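Local coordinates for uncharacterized protein (Lodderomyces elongisporus NRRL YB-4239, PDB 4EXJ) that is of unknown function but, as a Ure2-like member of the glutathione S-transferase superfamily, probably binds glutathione and may act as a transferase, at residues B[137-142]-B[184-189]; B[13-18]-B[171-176]; B[70-75]-B[164-169]; B[21-26]-B[204-209]. All blocks are in the same frame, centred on the assembly; numbering follows the deposited sequence. Where two conformers were deposited one is given.

Contact 1 (B[137-142]-B[184-189])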
loop_
_atom_site.group_PDB
_atom_site.type_symbol
_atom_site.label_atom_id
_atom_site.label_comp_id
_atom_site.label_asym_id
_atom_site.label_seq_id
_atom_site.Cartn_x
_atom_site.Cartn_y
_atom_site.Cartn_z
ATOM N N SER B 137 13.073 1.695 -13.404
ATOM C CA SER B 137 12.227 2.864 -13.652
ATOM C C SER B 137 11.371 3.172 -12.428
ATOM O O SER B 137 11.100 4.336 -12.121
ATOM C CB SER B 137 11.330 2.642 -14.870
ATOM O OG SER B 137 12.096 2.327 -16.020
ATOM N N SER B 138 10.937 2.119 -11.730
ATOM C CA SER B 138 10.153 2.332 -10.500
ATOM C C SER B 138 10.989 3.010 -9.413
ATOM O O SER B 138 10.487 3.850 -8.664
ATOM C CB SER B 138 9.558 1.021 -9.975
ATOM O OG SER B 138 8.576 0.541 -10.869
ATOM N N PHE B 139 12.268 2.647 -9.309
ATOM C CA PHE B 139 13.140 3.294 -8.334
ATOM C C PHE B 139 13.354 4.753 -8.734
ATOM O O PHE B 139 13.376 5.635 -7.901
ATOM C CB PHE B 139 14.521 2.632 -8.323
ATOM C CG PHE B 139 14.632 1.449 -7.398
ATOM C CD1 PHE B 139 14.283 1.557 -6.056
ATOM C CD2 PHE B 139 15.157 0.248 -7.852
ATOM C CE1 PHE B 139 14.405 0.488 -5.188
ATOM C CE2 PHE B 139 15.272 -0.862 -6.985
ATOM C CZ PHE B 139 14.899 -0.743 -5.662
ATOM N N GLU B 140 13.565 4.977 -10.018
ATOM C CA GLU B 140 13.751 6.339 -10.508
ATOM C C GLU B 140 12.577 7.238 -10.105
ATOM O O GLU B 140 12.774 8.384 -9.655
ATOM C CB GLU B 140 13.912 6.315 -12.022
ATOM C CG GLU B 140 15.245 5.704 -12.438
ATOM C CD GLU B 140 16.420 6.603 -12.072
ATOM O OE1 GLU B 140 16.182 7.741 -11.608
ATOM O OE2 GLU B 140 17.583 6.178 -12.251
ATOM N N LYS B 141 11.364 6.715 -10.266
ATOM C CA LYS B 141 10.156 7.459 -9.893
ATOM C C LYS B 141 10.065 7.702 -8.402
ATOM O O LYS B 141 9.707 8.804 -7.969
ATOM C CB LYS B 141 8.890 6.709 -10.317
ATOM C CG LYS B 141 8.538 6.872 -11.788
ATOM C CD LYS B 141 7.353 5.994 -12.181
ATOM C CE LYS B 141 7.178 5.958 -13.702
ATOM N NZ LYS B 141 6.249 4.878 -14.152
ATOM N N VAL B 142 10.314 6.654 -7.611
ATOM C CA VAL B 142 10.200 6.796 -6.168
ATOM C C VAL B 142 11.230 7.793 -5.623
ATOM O O VAL B 142 10.917 8.589 -4.750
ATOM C CB VAL B 142 10.205 5.401 -5.425
ATOM C CG1 VAL B 142 11.589 4.874 -5.193
ATOM C CG2 VAL B 142 9.449 5.484 -4.096
ATOM N N ILE B 184 20.485 -3.224 -11.036
ATOM C CA ILE B 184 19.446 -2.221 -10.762
ATOM C C ILE B 184 19.848 -1.269 -9.639
ATOM O O ILE B 184 19.015 -0.625 -9.030
ATOM C CB ILE B 184 18.088 -2.876 -10.489
ATOM C CG1 ILE B 184 18.227 -3.937 -9.400
ATOM C CG2 ILE B 184 17.543 -3.499 -11.800
ATOM C CD1 ILE B 184 16.910 -4.591 -8.997
ATOM N N TRP B 185 21.147 -1.167 -9.392
ATOM C CA TRP B 185 21.677 -0.235 -8.409
ATOM C C TRP B 185 21.620 1.194 -8.921
ATOM O O TRP B 185 21.901 1.470 -10.095
ATOM C CB TRP B 185 23.129 -0.611 -8.084
ATOM C CG TRP B 185 23.842 0.375 -7.244
ATOM C CD1 TRP B 185 24.955 1.111 -7.597
ATOM C CD2 TRP B 185 23.528 0.751 -5.896
ATOM N NE1 TRP B 185 25.328 1.923 -6.548
ATOM C CE2 TRP B 185 24.474 1.718 -5.496
ATOM C CE3 TRP B 185 22.533 0.364 -4.984
ATOM C CZ2 TRP B 185 24.453 2.306 -4.233
ATOM C CZ3 TRP B 185 22.516 0.954 -3.731
ATOM C CH2 TRP B 185 23.466 1.907 -3.369
ATOM N N ILE B 186 21.247 2.096 -8.015
ATOM C CA ILE B 186 21.323 3.523 -8.265
ATOM C C ILE B 186 22.055 4.134 -7.091
ATOM O O ILE B 186 21.689 3.925 -5.935
ATOM C CB ILE B 186 19.929 4.159 -8.325
ATOM C CG1 ILE B 186 19.142 3.650 -9.524
ATOM C CG2 ILE B 186 20.043 5.708 -8.376
ATOM C CD1 ILE B 186 17.685 4.014 -9.434
ATOM N N ASP B 187 23.092 4.919 -7.373
ATOM C CA ASP B 187 23.768 5.653 -6.323
ATOM C C ASP B 187 23.062 6.993 -6.123
ATOM O O ASP B 187 22.932 7.769 -7.081
ATOM C CB ASP B 187 25.237 5.883 -6.705
ATOM C CG ASP B 187 26.085 6.294 -5.520
ATOM O OD1 ASP B 187 25.744 7.293 -4.863
ATOM O OD2 ASP B 187 27.087 5.606 -5.230
ATOM N N LEU B 188 22.587 7.262 -4.900
ATOM C CA LEU B 188 21.782 8.462 -4.662
ATOM C C LEU B 188 22.636 9.701 -4.517
ATOM O O LEU B 188 22.153 10.809 -4.710
ATOM C CB LEU B 188 20.964 8.342 -3.384
ATOM C CG LEU B 188 19.963 7.209 -3.290
ATOM C CD1 LEU B 188 19.131 7.467 -2.025
ATOM C CD2 LEU B 188 19.074 7.171 -4.519
ATOM N N LYS B 189 23.888 9.515 -4.123
ATOM C CA LYS B 189 24.734 10.678 -3.815
ATOM C C LYS B 189 24.680 11.710 -4.916
ATOM O O LYS B 189 24.589 12.906 -4.653
ATOM C CB LYS B 189 26.186 10.259 -3.590
ATOM C CG LYS B 189 26.431 9.552 -2.275
ATOM C CD LYS B 189 27.918 9.255 -2.117
ATOM C CE LYS B 189 28.159 7.898 -1.471
ATOM N NZ LYS B 189 27.799 6.783 -2.395
#

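Contact 2 (B[13-18]-B[171-176]). With SO4 (sulfate ion), chain G.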
loop_
_atom_site.group_PDB
_atom_site.type_symbol
_atom_site.label_atom_id
_atom_site.label_comp_id
_atom_site.label_asym_id
_atom_site.label_seq_id
_atom_site.Cartn_x
_atom_site.Cartn_y
_atom_site.Cartn_z
ATOM N N ASN B 13 10.234 -5.564 4.648
ATOM C CA ASN B 13 9.005 -5.438 5.448
ATOM C C ASN B 13 9.151 -5.877 6.903
ATOM O O ASN B 13 8.550 -5.281 7.803
ATOM C CB ASN B 13 7.846 -6.215 4.806
ATOM C CG ASN B 13 7.127 -5.418 3.727
ATOM O OD1 ASN B 13 7.118 -4.183 3.742
ATOM N ND2 ASN B 13 6.530 -6.122 2.786
ATOM N N GLY B 14 9.960 -6.912 7.145
ATOM C CA GLY B 14 10.086 -7.464 8.479
ATOM C C GLY B 14 10.673 -6.508 9.502
ATOM O O GLY B 14 10.315 -6.538 10.677
ATOM N N ARG B 15 11.606 -5.667 9.055
ATOM C CA ARG B 15 12.406 -4.873 9.972
ATOM C C ARG B 15 11.681 -3.632 10.467
ATOM O O ARG B 15 12.061 -3.075 11.467
ATOM C CB ARG B 15 13.752 -4.508 9.319
ATOM C CG ARG B 15 14.746 -5.665 9.332
ATOM C CD ARG B 15 15.741 -5.478 8.169
ATOM N NE ARG B 15 16.896 -6.365 8.261
ATOM C CZ ARG B 15 17.826 -6.406 7.313
ATOM N NH1 ARG B 15 17.683 -5.639 6.237
ATOM N NH2 ARG B 15 18.885 -7.213 7.436
ATOM N N LYS B 16 10.625 -3.219 9.775
ATOM C CA LYS B 16 9.982 -1.962 10.140
ATOM C C LYS B 16 9.400 -1.948 11.561
ATOM O O LYS B 16 9.765 -1.098 12.377
ATOM C CB LYS B 16 8.921 -1.610 9.122
ATOM C CG LYS B 16 9.486 -1.177 7.784
ATOM C CD LYS B 16 8.372 -0.685 6.887
ATOM C CE LYS B 16 8.544 -1.160 5.505
ATOM N NZ LYS B 16 7.283 -1.271 4.702
ATOM N N PRO B 17 8.476 -2.874 11.866
ATOM C CA PRO B 17 7.904 -2.865 13.217
ATOM C C PRO B 17 8.918 -3.307 14.271
ATOM O O PRO B 17 8.823 -2.922 15.431
ATOM C CB PRO B 17 6.702 -3.842 13.112
ATOM C CG PRO B 17 6.993 -4.695 11.918
ATOM C CD PRO B 17 7.865 -3.886 10.982
ATOM N N LEU B 18 9.931 -4.035 13.853
ATOM C CA LEU B 18 10.994 -4.403 14.729
ATOM C C LEU B 18 11.766 -3.197 15.221
ATOM O O LEU B 18 11.958 -3.016 16.385
ATOM C CB LEU B 18 11.934 -5.305 13.958
ATOM C CG LEU B 18 13.177 -5.843 14.631
ATOM C CD1 LEU B 18 12.765 -6.735 15.729
ATOM C CD2 LEU B 18 13.981 -6.636 13.617
ATOM N N GLY B 171 13.257 0.328 4.026
ATOM C CA GLY B 171 13.296 -0.046 2.599
ATOM C C GLY B 171 14.599 0.382 1.921
ATOM O O GLY B 171 15.198 -0.364 1.122
ATOM N N GLU B 172 15.063 1.590 2.224
ATOM C CA GLU B 172 16.260 2.102 1.560
ATOM C C GLU B 172 17.519 1.373 2.051
ATOM O O GLU B 172 18.436 1.059 1.254
ATOM C CB GLU B 172 16.371 3.609 1.811
ATOM C CG GLU B 172 17.644 4.274 1.295
ATOM C CD GLU B 172 17.928 4.018 -0.155
ATOM O OE1 GLU B 172 17.025 3.565 -0.905
ATOM O OE2 GLU B 172 19.074 4.317 -0.557
ATOM N N HIS B 173 17.560 1.089 3.349
ATOM C CA HIS B 173 18.663 0.315 3.930
ATOM C C HIS B 173 18.686 -1.081 3.279
ATOM O O HIS B 173 19.737 -1.604 2.930
ATOM C CB HIS B 173 18.525 0.220 5.446
ATOM C CG HIS B 173 19.480 -0.745 6.074
ATOM N ND1 HIS B 173 19.215 -2.094 6.164
ATOM C CD2 HIS B 173 20.683 -0.553 6.659
ATOM C CE1 HIS B 173 20.232 -2.700 6.754
ATOM N NE2 HIS B 173 21.133 -1.786 7.072
ATOM N N ARG B 174 17.512 -1.676 3.106
ATOM C CA ARG B 174 17.429 -2.989 2.456
ATOM C C ARG B 174 17.947 -2.956 1.013
ATOM O O ARG B 174 18.630 -3.880 0.552
ATOM C CB ARG B 174 15.987 -3.504 2.493
ATOM C CG ARG B 174 15.783 -4.952 1.957
ATOM C CD ARG B 174 16.546 -5.993 2.763
ATOM N NE ARG B 174 16.071 -7.343 2.410
ATOM C CZ ARG B 174 16.650 -8.470 2.816
ATOM N NH1 ARG B 174 17.752 -8.442 3.543
ATOM N NH2 ARG B 174 16.111 -9.653 2.474
ATOM N N ARG B 175 17.563 -1.918 0.284
ATOM C CA ARG B 175 17.976 -1.774 -1.106
ATOM C C ARG B 175 19.508 -1.732 -1.173
ATOM O O ARG B 175 20.126 -2.430 -1.995
ATOM C CB ARG B 175 17.411 -0.465 -1.665
ATOM C CG ARG B 175 17.768 -0.223 -3.162
ATOM C CD ARG B 175 17.345 1.204 -3.606
ATOM N NE ARG B 175 18.220 2.251 -3.043
ATOM C CZ ARG B 175 19.283 2.768 -3.664
ATOM N NH1 ARG B 175 19.642 2.335 -4.858
ATOM N NH2 ARG B 175 19.995 3.719 -3.061
ATOM N N ARG B 176 20.115 -0.925 -0.308
ATOM C CA ARG B 176 21.594 -0.828 -0.253
ATOM C C ARG B 176 22.263 -2.145 0.167
ATOM O O ARG B 176 23.362 -2.497 -0.294
ATOM C CB ARG B 176 22.007 0.295 0.697
ATOM C CG ARG B 176 21.587 1.674 0.225
ATOM C CD ARG B 176 21.880 2.767 1.250
ATOM N NE ARG B 176 21.317 4.021 0.785
ATOM C CZ ARG B 176 21.965 5.180 0.750
ATOM N NH1 ARG B 176 23.217 5.270 1.198
ATOM N NH2 ARG B 176 21.339 6.240 0.280
HETATM S S SO4 G . 13.034 -7.691 0.577
HETATM O O1 SO4 G . 14.309 -7.192 -0.001
HETATM O O2 SO4 G . 12.557 -6.805 1.527
HETATM O O3 SO4 G . 12.047 -7.801 -0.511
HETATM O O4 SO4 G . 13.270 -9.042 1.118
HETATM O O HOH W 1 16.441 -3.051 6.003
#

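Contact 3 (B[70-75]-B[164-169])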
loop_
_atom_site.group_PDB
_atom_site.type_symbol
_atom_site.label_atom_id
_atom_site.label_comp_id
_atom_site.label_asym_id
_atom_site.label_seq_id
_atom_site.Cartn_x
_atom_site.Cartn_y
_atom_site.Cartn_z
ATOM N N ASN B 70 0.913 -1.107 8.371
ATOM C CA ASN B 70 -0.204 -1.147 9.318
ATOM C C ASN B 70 0.236 -1.515 10.752
ATOM O O ASN B 70 -0.255 -0.978 11.734
ATOM C CB ASN B 70 -1.232 -2.164 8.822
ATOM C CG ASN B 70 -2.404 -2.270 9.752
ATOM O OD1 ASN B 70 -3.055 -1.270 10.052
ATOM N ND2 ASN B 70 -2.655 -3.469 10.250
ATOM N N ILE B 71 1.154 -2.462 10.872
ATOM C CA ILE B 71 1.683 -2.807 12.172
ATOM C C ILE B 71 2.422 -1.601 12.757
ATOM O O ILE B 71 2.328 -1.347 13.944
ATOM C CB ILE B 71 2.571 -4.050 12.082
ATOM C CG1 ILE B 71 1.709 -5.237 11.631
ATOM C CG2 ILE B 71 3.280 -4.303 13.424
ATOM C CD1 ILE B 71 2.547 -6.470 11.156
ATOM N N LEU B 72 3.140 -0.845 11.928
ATOM C CA LEU B 72 3.741 0.392 12.415
ATOM C C LEU B 72 2.690 1.253 13.106
ATOM O O LEU B 72 2.920 1.784 14.206
ATOM C CB LEU B 72 4.408 1.190 11.275
ATOM C CG LEU B 72 5.785 0.674 10.841
ATOM C CD1 LEU B 72 6.308 1.480 9.637
ATOM C CD2 LEU B 72 6.806 0.705 11.979
ATOM N N LEU B 73 1.558 1.434 12.428
ATOM C CA LEU B 73 0.464 2.262 12.970
ATOM C C LEU B 73 -0.099 1.681 14.264
ATOM O O LEU B 73 -0.367 2.415 15.231
ATOM C CB LEU B 73 -0.645 2.446 11.933
ATOM C CG LEU B 73 -0.252 3.413 10.814
ATOM C CD1 LEU B 73 -1.072 3.221 9.533
ATOM C CD2 LEU B 73 -0.399 4.854 11.361
ATOM N N TYR B 74 -0.270 0.371 14.281
ATOM C CA TYR B 74 -0.805 -0.312 15.454
ATOM C C TYR B 74 0.121 -0.171 16.650
ATOM O O TYR B 74 -0.328 0.132 17.751
ATOM C CB TYR B 74 -1.043 -1.787 15.166
ATOM C CG TYR B 74 -1.479 -2.516 16.411
ATOM C CD1 TYR B 74 -2.826 -2.591 16.744
ATOM C CD2 TYR B 74 -0.537 -3.074 17.271
ATOM C CE1 TYR B 74 -3.238 -3.244 17.910
ATOM C CE2 TYR B 74 -0.933 -3.728 18.430
ATOM C CZ TYR B 74 -2.283 -3.808 18.739
ATOM O OH TYR B 74 -2.669 -4.451 19.901
ATOM N N ILE B 75 1.420 -0.388 16.438
ATOM C CA ILE B 75 2.391 -0.291 17.522
ATOM C C ILE B 75 2.476 1.126 18.063
ATOM O O ILE B 75 2.492 1.331 19.273
ATOM C CB ILE B 75 3.783 -0.798 17.097
ATOM C CG1 ILE B 75 3.736 -2.320 16.916
ATOM C CG2 ILE B 75 4.831 -0.373 18.131
ATOM C CD1 ILE B 75 4.936 -2.924 16.162
ATOM N N VAL B 164 7.051 7.292 9.573
ATOM C CA VAL B 164 7.219 7.401 8.121
ATOM C C VAL B 164 8.709 7.295 7.762
ATOM O O VAL B 164 9.108 6.597 6.805
ATOM C CB VAL B 164 6.627 8.701 7.584
ATOM C CG1 VAL B 164 7.001 8.891 6.111
ATOM C CG2 VAL B 164 5.101 8.694 7.755
ATOM N N ASP B 165 9.549 7.968 8.543
ATOM C CA ASP B 165 10.984 7.804 8.345
ATOM C C ASP B 165 11.437 6.372 8.579
ATOM O O ASP B 165 12.313 5.902 7.867
ATOM C CB ASP B 165 11.793 8.759 9.224
ATOM C CG ASP B 165 11.374 10.205 9.021
ATOM O OD1 ASP B 165 11.658 10.780 7.938
ATOM O OD2 ASP B 165 10.707 10.729 9.938
ATOM N N ILE B 166 10.865 5.692 9.572
ATOM C CA ILE B 166 11.193 4.280 9.772
ATOM C C ILE B 166 10.818 3.478 8.518
ATOM O O ILE B 166 11.634 2.683 8.021
ATOM C CB ILE B 166 10.478 3.695 10.988
ATOM C CG1 ILE B 166 10.962 4.377 12.280
ATOM C CG2 ILE B 166 10.682 2.190 11.087
ATOM C CD1 ILE B 166 10.142 3.985 13.504
ATOM N N ALA B 167 9.605 3.667 8.006
ATOM C CA ALA B 167 9.185 2.876 6.840
ATOM C C ALA B 167 10.162 3.103 5.661
ATOM O O ALA B 167 10.690 2.144 5.067
ATOM C CB ALA B 167 7.754 3.213 6.445
ATOM N N PHE B 168 10.402 4.344 5.302
ATOM C CA PHE B 168 11.292 4.630 4.211
ATOM C C PHE B 168 12.767 4.203 4.460
ATOM O O PHE B 168 13.408 3.696 3.583
ATOM C CB PHE B 168 11.227 6.120 3.838
ATOM C CG PHE B 168 10.074 6.509 2.949
ATOM C CD1 PHE B 168 10.051 6.175 1.620
ATOM C CD2 PHE B 168 9.024 7.239 3.437
ATOM C CE1 PHE B 168 9.014 6.579 0.824
ATOM C CE2 PHE B 168 7.997 7.631 2.624
ATOM C CZ PHE B 168 7.988 7.277 1.326
ATOM N N LEU B 169 13.286 4.441 5.655
ATOM C CA LEU B 169 14.663 4.076 5.942
ATOM C C LEU B 169 14.931 2.571 5.880
ATOM O O LEU B 169 15.947 2.143 5.412
ATOM C CB LEU B 169 15.149 4.671 7.263
ATOM C CG LEU B 169 14.889 3.937 8.543
ATOM C CD1 LEU B 169 15.826 2.810 8.725
ATOM C CD2 LEU B 169 15.006 4.894 9.668
#

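Contact 4 (B[21-26]-B[204-209])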
loop_
_atom_site.group_PDB
_atom_site.type_symbol
_atom_site.label_atom_id
_atom_site.label_comp_id
_atom_site.label_asym_id
_atom_site.label_seq_id
_atom_site.Cartn_x
_atom_site.Cartn_y
_atom_site.Cartn_z
ATOM N N GLY B 21 9.309 -1.107 17.584
ATOM C CA GLY B 21 9.150 -1.768 18.892
ATOM C C GLY B 21 10.365 -1.563 19.786
ATOM O O GLY B 21 10.235 -1.279 20.978
ATOM N N LYS B 22 11.549 -1.721 19.211
ATOM C CA LYS B 22 12.786 -1.517 19.975
ATOM C C LYS B 22 13.023 -0.064 20.382
ATOM O O LYS B 22 13.447 0.197 21.508
ATOM C CB LYS B 22 13.979 -2.069 19.212
ATOM C CG LYS B 22 13.887 -3.572 19.027
ATOM C CD LYS B 22 15.253 -4.201 18.817
ATOM C CE LYS B 22 15.272 -5.629 19.347
ATOM N NZ LYS B 22 16.664 -6.072 19.631
ATOM N N LEU B 23 12.736 0.884 19.492
ATOM C CA LEU B 23 12.873 2.308 19.842
ATOM C C LEU B 23 11.988 2.688 21.019
ATOM O O LEU B 23 12.337 3.574 21.803
ATOM C CB LEU B 23 12.547 3.221 18.653
ATOM C CG LEU B 23 13.545 3.212 17.489
ATOM C CD1 LEU B 23 13.039 4.150 16.393
ATOM C CD2 LEU B 23 14.928 3.636 17.952
ATOM N N LEU B 24 10.848 2.021 21.132
ATOM C CA LEU B 24 9.879 2.299 22.189
ATOM C C LEU B 24 10.127 1.485 23.444
ATOM O O LEU B 24 9.458 1.690 24.461
ATOM C CB LEU B 24 8.466 1.954 21.701
ATOM C CG LEU B 24 7.827 2.931 20.720
ATOM C CD1 LEU B 24 6.539 2.354 20.095
ATOM C CD2 LEU B 24 7.572 4.275 21.417
ATOM N N ASN B 25 11.056 0.542 23.365
ATOM C CA ASN B 25 11.164 -0.502 24.384
ATOM C C ASN B 25 9.810 -1.082 24.730
ATOM O O ASN B 25 9.468 -1.225 25.903
ATOM C CB ASN B 25 11.856 0.025 25.636
ATOM C CG ASN B 25 13.362 0.059 25.483
ATOM O OD1 ASN B 25 14.014 -0.985 25.440
ATOM N ND2 ASN B 25 13.923 1.260 25.384
ATOM N N ALA B 26 9.038 -1.406 23.695
ATOM C CA ALA B 26 7.697 -1.942 23.868
ATOM C C ALA B 26 7.760 -3.370 24.353
ATOM O O ALA B 26 8.703 -4.109 24.038
ATOM C CB ALA B 26 6.907 -1.864 22.559
ATOM N N ALA B 204 21.247 7.226 11.298
ATOM C CA ALA B 204 22.014 7.677 12.459
ATOM C C ALA B 204 21.162 7.936 13.714
ATOM O O ALA B 204 21.696 8.225 14.793
ATOM C CB ALA B 204 22.798 8.944 12.093
ATOM N N PHE B 205 19.839 7.854 13.575
ATOM C CA PHE B 205 18.937 8.122 14.697
ATOM C C PHE B 205 19.066 7.066 15.783
ATOM O O PHE B 205 18.919 5.859 15.519
ATOM C CB PHE B 205 17.483 8.191 14.208
ATOM C CG PHE B 205 16.508 8.600 15.268
ATOM C CD1 PHE B 205 16.340 9.935 15.596
ATOM C CD2 PHE B 205 15.760 7.654 15.933
ATOM C CE1 PHE B 205 15.442 10.320 16.579
ATOM C CE2 PHE B 205 14.861 8.028 16.929
ATOM C CZ PHE B 205 14.698 9.361 17.248
ATOM N N GLU B 206 19.352 7.509 17.013
ATOM C CA GLU B 206 19.457 6.593 18.160
ATOM C C GLU B 206 20.146 5.281 17.797
ATOM O O GLU B 206 21.254 5.299 17.261
ATOM C CB GLU B 206 18.098 6.370 18.825
ATOM C CG GLU B 206 17.512 7.691 19.364
ATOM C CD GLU B 206 16.175 7.536 20.063
ATOM O OE1 GLU B 206 15.711 6.396 20.267
ATOM O OE2 GLU B 206 15.587 8.577 20.435
ATOM N N ASN B 207 19.510 4.147 18.089
ATOM C CA ASN B 207 20.149 2.858 17.816
ATOM C C ASN B 207 19.570 2.120 16.601
ATOM O O ASN B 207 19.670 0.899 16.516
ATOM C CB ASN B 207 20.131 1.950 19.052
ATOM C CG ASN B 207 18.740 1.671 19.553
ATOM O OD1 ASN B 207 17.810 2.439 19.311
ATOM N ND2 ASN B 207 18.584 0.551 20.248
ATOM N N VAL B 208 18.992 2.880 15.675
ATOM C CA VAL B 208 18.407 2.320 14.446
ATOM C C VAL B 208 19.415 1.462 13.696
ATOM O O VAL B 208 19.106 0.336 13.330
ATOM C CB VAL B 208 17.840 3.427 13.533
ATOM C CG1 VAL B 208 17.523 2.877 12.128
ATOM C CG2 VAL B 208 16.575 4.025 14.173
ATOM N N GLU B 209 20.621 1.981 13.482
ATOM C CA GLU B 209 21.598 1.240 12.696
ATOM C C GLU B 209 22.024 -0.052 13.375
ATOM O O GLU B 209 22.091 -1.106 12.722
ATOM C CB GLU B 209 22.806 2.100 12.360
ATOM C CG GLU B 209 23.669 1.467 11.297
ATOM C CD GLU B 209 24.849 2.326 10.951
ATOM O OE1 GLU B 209 25.454 2.880 11.892
ATOM O OE2 GLU B 209 25.169 2.439 9.745
HETATM O O HOH W 2 16.389 -0.309 22.140
HETATM O O HOH W 3 13.473 6.079 21.679
#

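Contact 1 (B[137-142]-B[184-189])
Phe-139, on helix 129-149, and Ile-186, on the extended run before helix 188-191, bring the two backbones closest, their CA atoms 8.2 Å apart. Ile-186 aims its CB at the helix, and an almost straight chi2 of 167° carries CD1 forward as the probing methyl. It lands against Phe-139 CB at 3.6 Å, so the root of the aromatic side chain takes the contact, while the ring is approached only obliquely. Glu-140, bent at chi2 (-69°), reaches across and crosses Ile-186 obliquely, with OE2 3.6 Å from CD1. The carbonyl O of Ile-184 lies obliquely to the ring, 4.1 Å from Phe-139 CD2. Beyond the methyl, Asp-187 fixes the start of the short helix: its OD1 accepts from Lys-189 N at 3.0 Å as an N-cap bond, and also from Lys-189 NZ in a salt bridge. Arg-175 of helix 163-179 hydrogen-bonds to Ile-186 O and packs on Phe-139. With no hydrogen bond between the segments, Phe-139 and Ile-186 hold by van der Waals contact and the Glu-140 carboxylate touches a methyl without bonding to it; Asp-187 is held by Lys-189, and Ile-186 O by Arg-175.

Contact 2 (B[13-18]-B[171-176])
Arg-174 of helix 163-179 and Arg-15 of helix 15-23 meet beside a bound sulfate. From CB, which is directed at helix 15-23, Arg-174 runs anti to its own N (chi1 -174°), then bends at chi2 (62°). This turn brings CG to 3.3 Å from sulfate O1. CD next rests 3.7 Å from Arg-15 NH1. NE donates to sulfate O1 at 3.0 Å, and NH2 donates to O4 at 3.2 Å, so the anion is gripped at the guanidinium edge, near its plane. NH1 turns the other way, to a salt bridge with Glu-177 OE1. That same carboxylate oxygen also takes Arg-15 NH1, which probably offsets the like charge of the two guanidinium groups, whose planes are 83° apart. Arg-15 arrives extended and points NH1 at the ring edge of His-173; a water bridges them, 2.9 Å from Arg-15 NH1 and 2.9 Å from His-173 ND1. Arg-15 NH2 reaches His-215 O, and Gly-12 N also binds the sulfate, which probably came from the crystallisation liquor. Such a basic, anion-holding junction between the thioredoxin-like and helical domains is consistent with the interdomain cleft where glutathione S-transferases bind glutathione.

Contact 3 (B[70-75]-B[164-169])
Leu-72 and Ala-167 hold the closest pair of CA atoms between segments 70-75 and 164-169, 8.2 Å apart. Both segments are regular helix, each keeping its own i to i+4 bonds, and nothing polar passes between them. One side chain of 70-75 does the touching. Leu-72 sets CG anti to its carbonyl carbon (chi1 -79°), which sends the forked end straight across the interface, each methyl to a different partner. CD1 meets the single methyl of Ala-167, CB, at 3.9 Å. CD2 goes to the branch methyl of Ile-166, CG2, at 4.2 Å. The small Ala-167 and the beta-branched Ile-166 are consecutive on their helix and both direct their CB atoms at the leucine, so its two prongs straddle neighbouring positions. The contact is buried and purely van der Waals, with methyl groups at ordinary packing distances. Leu-20 of helix 15-23 also packs on Leu-72, while Ile-71 and Tyr-74 lie on Ile-65 of strand 64-66. In the second subunit, Trp-97 meets the Tyr-74 ring edge-to-face, and Asn-100 hydrogen-bonds to Asn-70, so helix 68-79 serves the dimer interface as well. At the start of helix 163-179, Asp-165 accepts from Thr-162 N through OD2, in a Thr-Xaa-Xaa-Asp sequence that recalls the N-capping box of this family. The seat of Leu-72 on Ile-166 and Ala-167 belongs to the hydrophobic interdomain core of the glutathione S-transferase fold, where a helix of the thioredoxin-like domain rests on the central helix of the helical domain.

Contact 4 (B[21-26]-B[204-209])
Leu-23, near the end of helix 15-23, pushes its forked end among Phe-205, Glu-206 and Asn-207 of the loop and Val-208, the first residue of helix 208-213. CD2 is the busier methyl: Asn-207 OD1 lies 3.4 Å away, Glu-206 OE1 3.7 Å away, and Val-208 CG2 4.1 Å away. CD1 comes to the edge of the Phe-205 ring, 4.3 Å from CE2. Two waters bridge the segments. One donates to Lys-22 O and accepts from Asn-207 ND2, 3.0 Å from that nitrogen; the other donates to both Leu-23 O and Glu-206 OE1, 2.7 Å from the carboxylate oxygen. With CG between the backbone N and carbonyl carbon (chi1 59°), the Asn-207 amide runs past the leucine in the opposite direction, OD1 beside CD2 and ND2 at the water. Behind these residues, a type II' turn from Phe-205 to Val-208 shapes the loop, and Lys-84 salt-bridges Glu-206 OE2. A Schellman motif with Asn-25 at positive phi ends the helix. Phe-85, Phe-161 and Ile-166 also pack on Leu-23. No direct hydrogen bond joins the segments: the leucine sits against oxygens as well as carbon, and two waters supply the polar links.

Overall arrangement
From the N terminus, helix 15-23 enters two contacts: 13-18 closes a long loop to 171-176 (contact 2), and 21-26 closes another to 204-209 (contact 4). These two loops cross. Contact 3, from 70-75 to 164-169, lies within both, while contact 1, from 137-142 to 184-189, lies within the loop of contact 4 but crosses contacts 2 and 3. Contacts 2, 3 and 4 join the thioredoxin-like domain to the helical one; contact 1 stays within the helical domain. Helix 163-179 is shared by contacts 2 and 3, and its Leu-169 packs on Val-208 of contact 4. Pro-17 on Ile-71 ties contacts 2 and 3 together on the thioredoxin-like side.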